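BugD (Bordetella pertussis Tohama I, PDB 2F5X) binds aspartic acid in the periplasm as a solute receptor, probably delivering it to a transporter of the tripartite tricarboxylate family. Local coordinates at residues T100-M113 / V235-T247. Residues are numbered along the deposited sequence; the frame is centred on the assembly and turned at random.
Sequences TSFEPIGLVVDVPM and VGIWHGMWAPKGT
Glu-103 holds the end of the partner strand with its backbone and the turn beyond it with its carboxylate. Its N and O pair with Ala-243, the bond from Ala-243 N to Glu-103 O being almost straight (2.9 Å, 176°). The side chain folds about CB-CG (chi2 -59°) and carries OE2 to the type II turn Pro-244 to Thr-247; there the anti lone pair of OE2 accepts Gly-246 N at 2.8 Å. Beside it, Lys-245 lays its CD against Thr-100 O, and a water links Lys-245 NZ to that same oxygen. Strands 102-113 and 236-244 run antiparallel, within a mixed sheet of the periplasmic binding protein fold, and long strands of this kind probably run from one lobe to the other, as in other periplasmic binding proteins. A classic beta bulge sets Ile-105 and Gly-106 opposite the single residue Met-241: Met-241 O takes Ile-105 N at 2.8 Å and, weakly, Gly-106 N. Met-241 CG packs on Ile-105 CB, and beyond CG the side chain leads away from strand 102-113. The ring of His-239 meets CG2 of both Val-109 and Val-111 obliquely, and ND1 donates a hydrogen bond, in the ring plane, to Ile-237 O (3.1 Å). That oxygen also accepts Val-111 N from the opposite face of its carbonyl plane, while His-239 NE2 is hydrogen-bonded to Thr-31 OG1 of the aspartate pocket; together the two ring nitrogens fix the rotation of the imidazole. At the far end the selenium of Met-113, SE, rests on Ile-237 CG1 (3.6 Å), and this side chain comes within about 5 Å of the bound aspartic acid.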
loop_
_atom_site.group_PDB
_atom_site.type_symbol
_atom_site.label_atom_id
_atom_site.label_comp_id
_atom_site.label_asym_id
_atom_site.label_seq_id
_atom_site.Cartn_x
_atom_site.Cartn_y
_atom_site.Cartn_z
ATOM N N THR A 100 -6.391 -17.657 6.955
ATOM C CA THR A 100 -6.205 -19.058 6.536
ATOM C C THR A 100 -5.936 -19.314 5.057
ATOM O O THR A 100 -5.488 -20.403 4.706
ATOM C CB THR A 100 -7.397 -19.949 6.957
ATOM O OG1 THR A 100 -8.594 -19.482 6.313
ATOM C CG2 THR A 100 -7.668 -19.856 8.454
ATOM N N SER A 101 -6.215 -18.348 4.185
ATOM C CA SER A 101 -6.060 -18.604 2.750
ATOM C C SER A 101 -4.612 -18.794 2.297
ATOM O O SER A 101 -4.370 -19.308 1.199
ATOM C CB SER A 101 -6.716 -17.491 1.929
ATOM O OG SER A 101 -8.116 -17.649 1.955
ATOM N N PHE A 102 -3.669 -18.396 3.149
ATOM C CA PHE A 102 -2.256 -18.348 2.778
ATOM C C PHE A 102 -1.344 -18.953 3.827
ATOM O O PHE A 102 -1.715 -19.073 4.999
ATOM C CB PHE A 102 -1.820 -16.887 2.585
ATOM C CG PHE A 102 -2.591 -16.162 1.521
ATOM C CD1 PHE A 102 -2.184 -16.216 0.187
ATOM C CD2 PHE A 102 -3.728 -15.430 1.849
ATOM C CE1 PHE A 102 -2.915 -15.545 -0.811
ATOM C CE2 PHE A 102 -4.445 -14.757 0.870
ATOM C CZ PHE A 102 -4.040 -14.820 -0.464
ATOM N N GLU A 103 -0.150 -19.342 3.387
ATOM C CA GLU A 103 0.981 -19.521 4.287
ATOM C C GLU A 103 1.770 -18.205 4.254
ATOM O O GLU A 103 2.344 -17.845 3.218
ATOM C CB GLU A 103 1.881 -20.681 3.833
ATOM C CG GLU A 103 1.166 -22.012 3.559
ATOM C CD GLU A 103 0.406 -22.571 4.755
ATOM O OE1 GLU A 103 0.694 -22.151 5.896
ATOM O OE2 GLU A 103 -0.483 -23.440 4.555
ATOM N N PRO A 104 1.797 -17.472 5.367
ATOM C CA PRO A 104 2.548 -16.207 5.404
ATOM C C PRO A 104 4.052 -16.469 5.297
ATOM O O PRO A 104 4.539 -17.471 5.848
ATOM C CB PRO A 104 2.185 -15.601 6.772
ATOM C CG PRO A 104 1.693 -16.746 7.597
ATOM C CD PRO A 104 1.134 -17.779 6.650
ATOM N N ILE A 105 4.753 -15.612 4.552
ATOM C CA ILE A 105 6.211 -15.701 4.440
ATOM C C ILE A 105 6.879 -14.688 5.367
ATOM O O ILE A 105 7.740 -15.048 6.167
ATOM C CB ILE A 105 6.687 -15.514 2.967
ATOM C CG1 ILE A 105 5.984 -16.488 2.011
ATOM C CG2 ILE A 105 8.224 -15.649 2.862
ATOM C CD1 ILE A 105 6.019 -17.974 2.437
ATOM N N GLY A 106 6.505 -13.417 5.249
ATOM C CA GLY A 106 7.043 -12.410 6.143
ATOM C C GLY A 106 6.653 -10.996 5.782
ATOM O O GLY A 106 6.090 -10.742 4.706
ATOM N N LEU A 107 6.948 -10.074 6.694
ATOM C CA LEU A 107 6.805 -8.648 6.421
ATOM C C LEU A 107 7.949 -8.169 5.520
ATOM O O LEU A 107 8.975 -8.840 5.389
ATOM C CB LEU A 107 6.731 -7.844 7.723
ATOM C CG LEU A 107 5.368 -8.012 8.430
ATOM C CD1 LEU A 107 5.454 -7.703 9.921
ATOM C CD2 LEU A 107 4.288 -7.137 7.752
ATOM N N VAL A 108 7.744 -7.013 4.888
ATOM C CA VAL A 108 8.627 -6.540 3.823
ATOM C C VAL A 108 9.063 -5.093 4.093
ATOM O O VAL A 108 10.226 -4.836 4.437
ATOM C CB VAL A 108 7.923 -6.678 2.438
ATOM C CG1 VAL A 108 8.798 -6.161 1.304
ATOM C CG2 VAL A 108 7.519 -8.144 2.181
ATOM N N VAL A 109 8.127 -4.153 3.951
ATOM C CA VAL A 109 8.401 -2.735 4.175
ATOM C C VAL A 109 7.201 -2.080 4.858
ATOM O O VAL A 109 6.100 -2.629 4.848
ATOM C CB VAL A 109 8.696 -1.955 2.840
ATOM C CG1 VAL A 109 10.016 -2.380 2.211
ATOM C CG2 VAL A 109 7.533 -2.096 1.831
ATOM N N ASP A 110 7.421 -0.897 5.427
ATOM C CA ASP A 110 6.348 -0.065 5.963
ATOM C C ASP A 110 6.481 1.318 5.303
ATOM O O ASP A 110 7.514 1.979 5.437
ATOM C CB ASP A 110 6.481 0.005 7.491
ATOM C CG ASP A 110 5.336 0.735 8.162
ATOM O OD1 ASP A 110 4.343 1.103 7.500
ATOM O OD2 ASP A 110 5.364 0.988 9.386
ATOM N N VAL A 111 5.443 1.734 4.574
ATOM C CA VAL A 111 5.507 2.930 3.720
ATOM C C VAL A 111 4.542 3.998 4.210
ATOM O O VAL A 111 3.352 3.727 4.361
ATOM C CB VAL A 111 5.189 2.571 2.240
ATOM C CG1 VAL A 111 5.448 3.759 1.288
ATOM C CG2 VAL A 111 6.018 1.351 1.802
ATOM N N PRO A 112 5.031 5.221 4.421
ATOM C CA PRO A 112 4.152 6.318 4.838
ATOM C C PRO A 112 3.407 6.904 3.647
ATOM O O PRO A 112 3.753 6.625 2.491
ATOM C CB PRO A 112 5.127 7.337 5.439
ATOM C CG PRO A 112 6.416 7.125 4.663
ATOM C CD PRO A 112 6.438 5.655 4.297
HETATM N N MSE A 113 2.381 7.693 3.928
HETATM C CA MSE A 113 1.610 8.323 2.862
HETATM C C MSE A 113 1.692 9.855 2.885
HETATM O O MSE A 113 2.010 10.464 3.919
HETATM C CB MSE A 113 0.170 7.813 2.891
HETATM C CG MSE A 113 0.103 6.280 2.793
HETATM SE SE MSE A 113 -1.699 5.658 2.817
HETATM C CE MSE A 113 -2.134 6.133 0.940
ATOM N N VAL A 235 -1.069 6.511 9.424
ATOM C CA VAL A 235 -1.205 5.409 8.478
ATOM C C VAL A 235 0.161 4.997 7.984
ATOM O O VAL A 235 0.860 5.789 7.337
ATOM C CB VAL A 235 -2.031 5.779 7.212
ATOM C CG1 VAL A 235 -2.315 4.519 6.376
ATOM C CG2 VAL A 235 -3.318 6.484 7.566
ATOM N N GLY A 236 0.535 3.759 8.291
ATOM C CA GLY A 236 1.734 3.155 7.738
ATOM C C GLY A 236 1.350 1.932 6.933
ATOM O O GLY A 236 0.745 0.978 7.462
ATOM N N ILE A 237 1.688 1.948 5.648
ATOM C CA ILE A 237 1.269 0.863 4.768
ATOM C C ILE A 237 2.330 -0.233 4.781
ATOM O O ILE A 237 3.285 -0.214 3.992
ATOM C CB ILE A 237 0.973 1.416 3.357
ATOM C CG1 ILE A 237 -0.154 2.468 3.430
ATOM C CG2 ILE A 237 0.587 0.291 2.373
ATOM C CD1 ILE A 237 -1.491 1.984 4.025
ATOM N N TRP A 238 2.178 -1.165 5.718
ATOM C CA TRP A 238 3.057 -2.321 5.756
ATOM C C TRP A 238 2.732 -3.210 4.562
ATOM O O TRP A 238 1.609 -3.190 4.038
ATOM C CB TRP A 238 2.920 -3.101 7.076
ATOM C CG TRP A 238 1.500 -3.507 7.400
ATOM C CD1 TRP A 238 0.600 -2.816 8.167
ATOM C CD2 TRP A 238 0.836 -4.707 6.985
ATOM N NE1 TRP A 238 -0.590 -3.507 8.241
ATOM C CE2 TRP A 238 -0.470 -4.677 7.535
ATOM C CE3 TRP A 238 1.215 -5.818 6.205
ATOM C CZ2 TRP A 238 -1.401 -5.707 7.326
ATOM C CZ3 TRP A 238 0.288 -6.851 6.000
ATOM C CH2 TRP A 238 -1.007 -6.779 6.552
ATOM N N HIS A 239 3.737 -3.953 4.121
ATOM C CA HIS A 239 3.620 -4.896 3.013
ATOM C C HIS A 239 4.056 -6.273 3.519
ATOM O O HIS A 239 4.991 -6.380 4.330
ATOM C CB HIS A 239 4.554 -4.502 1.862
ATOM C CG HIS A 239 4.062 -3.357 1.017
ATOM N ND1 HIS A 239 3.774 -2.108 1.527
ATOM C CD2 HIS A 239 3.851 -3.273 -0.319
ATOM C CE1 HIS A 239 3.388 -1.312 0.546
ATOM N NE2 HIS A 239 3.426 -1.994 -0.586
ATOM N N GLY A 240 3.383 -7.314 3.027
ATOM C CA GLY A 240 3.720 -8.691 3.360
ATOM C C GLY A 240 3.878 -9.545 2.117
ATOM O O GLY A 240 3.484 -9.148 1.017
HETATM N N MSE A 241 4.460 -10.725 2.296
HETATM C CA MSE A 241 4.588 -11.695 1.227
HETATM C C MSE A 241 3.946 -12.991 1.708
HETATM O O MSE A 241 4.192 -13.413 2.830
HETATM C CB MSE A 241 6.063 -11.918 0.875
HETATM C CG MSE A 241 6.279 -12.978 -0.185
HETATM SE SE MSE A 241 8.153 -13.139 -0.594
HETATM C CE MSE A 241 8.376 -11.528 -1.443
ATOM N N TRP A 242 3.110 -13.591 0.860
ATOM C CA TRP A 242 2.384 -14.816 1.197
ATOM C C TRP A 242 2.480 -15.841 0.069
ATOM O O TRP A 242 2.624 -15.476 -1.104
ATOM C CB TRP A 242 0.895 -14.508 1.361
ATOM C CG TRP A 242 0.443 -13.666 2.537
ATOM C CD1 TRP A 242 -0.069 -14.126 3.726
ATOM C CD2 TRP A 242 0.334 -12.239 2.588
ATOM N NE1 TRP A 242 -0.457 -13.074 4.521
ATOM C CE2 TRP A 242 -0.228 -11.901 3.849
ATOM C CE3 TRP A 242 0.664 -11.201 1.702
ATOM C CZ2 TRP A 242 -0.457 -10.577 4.244
ATOM C CZ3 TRP A 242 0.422 -9.879 2.094
ATOM C CH2 TRP A 242 -0.120 -9.582 3.359
ATOM N N ALA A 243 2.345 -17.118 0.424
ATOM C CA ALA A 243 2.151 -18.204 -0.540
ATOM C C ALA A 243 0.752 -18.794 -0.313
ATOM O O ALA A 243 0.180 -18.593 0.758
ATOM C CB ALA A 243 3.230 -19.287 -0.347
ATOM N N PRO A 244 0.183 -19.530 -1.271
ATOM C CA PRO A 244 -1.141 -20.133 -1.045
ATOM C C PRO A 244 -1.122 -21.157 0.084
ATOM O O PRO A 244 -0.088 -21.797 0.303
ATOM C CB PRO A 244 -1.443 -20.844 -2.372
ATOM C CG PRO A 244 -0.556 -20.156 -3.375
ATOM C CD PRO A 244 0.702 -19.829 -2.619
ATOM N N LYS A 245 -2.244 -21.305 0.785
ATOM C CA LYS A 245 -2.388 -22.370 1.784
ATOM C C LYS A 245 -1.950 -23.713 1.218
ATOM O O LYS A 245 -2.308 -24.069 0.095
ATOM C CB LYS A 245 -3.842 -22.482 2.263
ATOM C CG LYS A 245 -4.046 -23.572 3.321
ATOM C CD LYS A 245 -5.512 -23.678 3.716
ATOM C CE LYS A 245 -5.776 -24.967 4.494
ATOM N NZ LYS A 245 -4.994 -25.070 5.768
ATOM N N GLY A 246 -1.173 -24.450 2.008
ATOM C CA GLY A 246 -0.758 -25.793 1.640
ATOM C C GLY A 246 0.564 -25.838 0.901
ATOM O O GLY A 246 1.026 -26.916 0.545
ATOM N N THR A 247 1.173 -24.681 0.657
ATOM C CA THR A 247 2.526 -24.644 0.084
ATOM C C THR A 247 3.465 -25.411 1.026
ATOM O O THR A 247 3.444 -25.176 2.235
ATOM C CB THR A 247 2.983 -23.179 -0.106
ATOM O OG1 THR A 247 2.137 -22.525 -1.072
ATOM C CG2 THR A 247 4.374 -23.115 -0.743
HETATM O O HOH W 1 -4.340 -22.248 6.471
#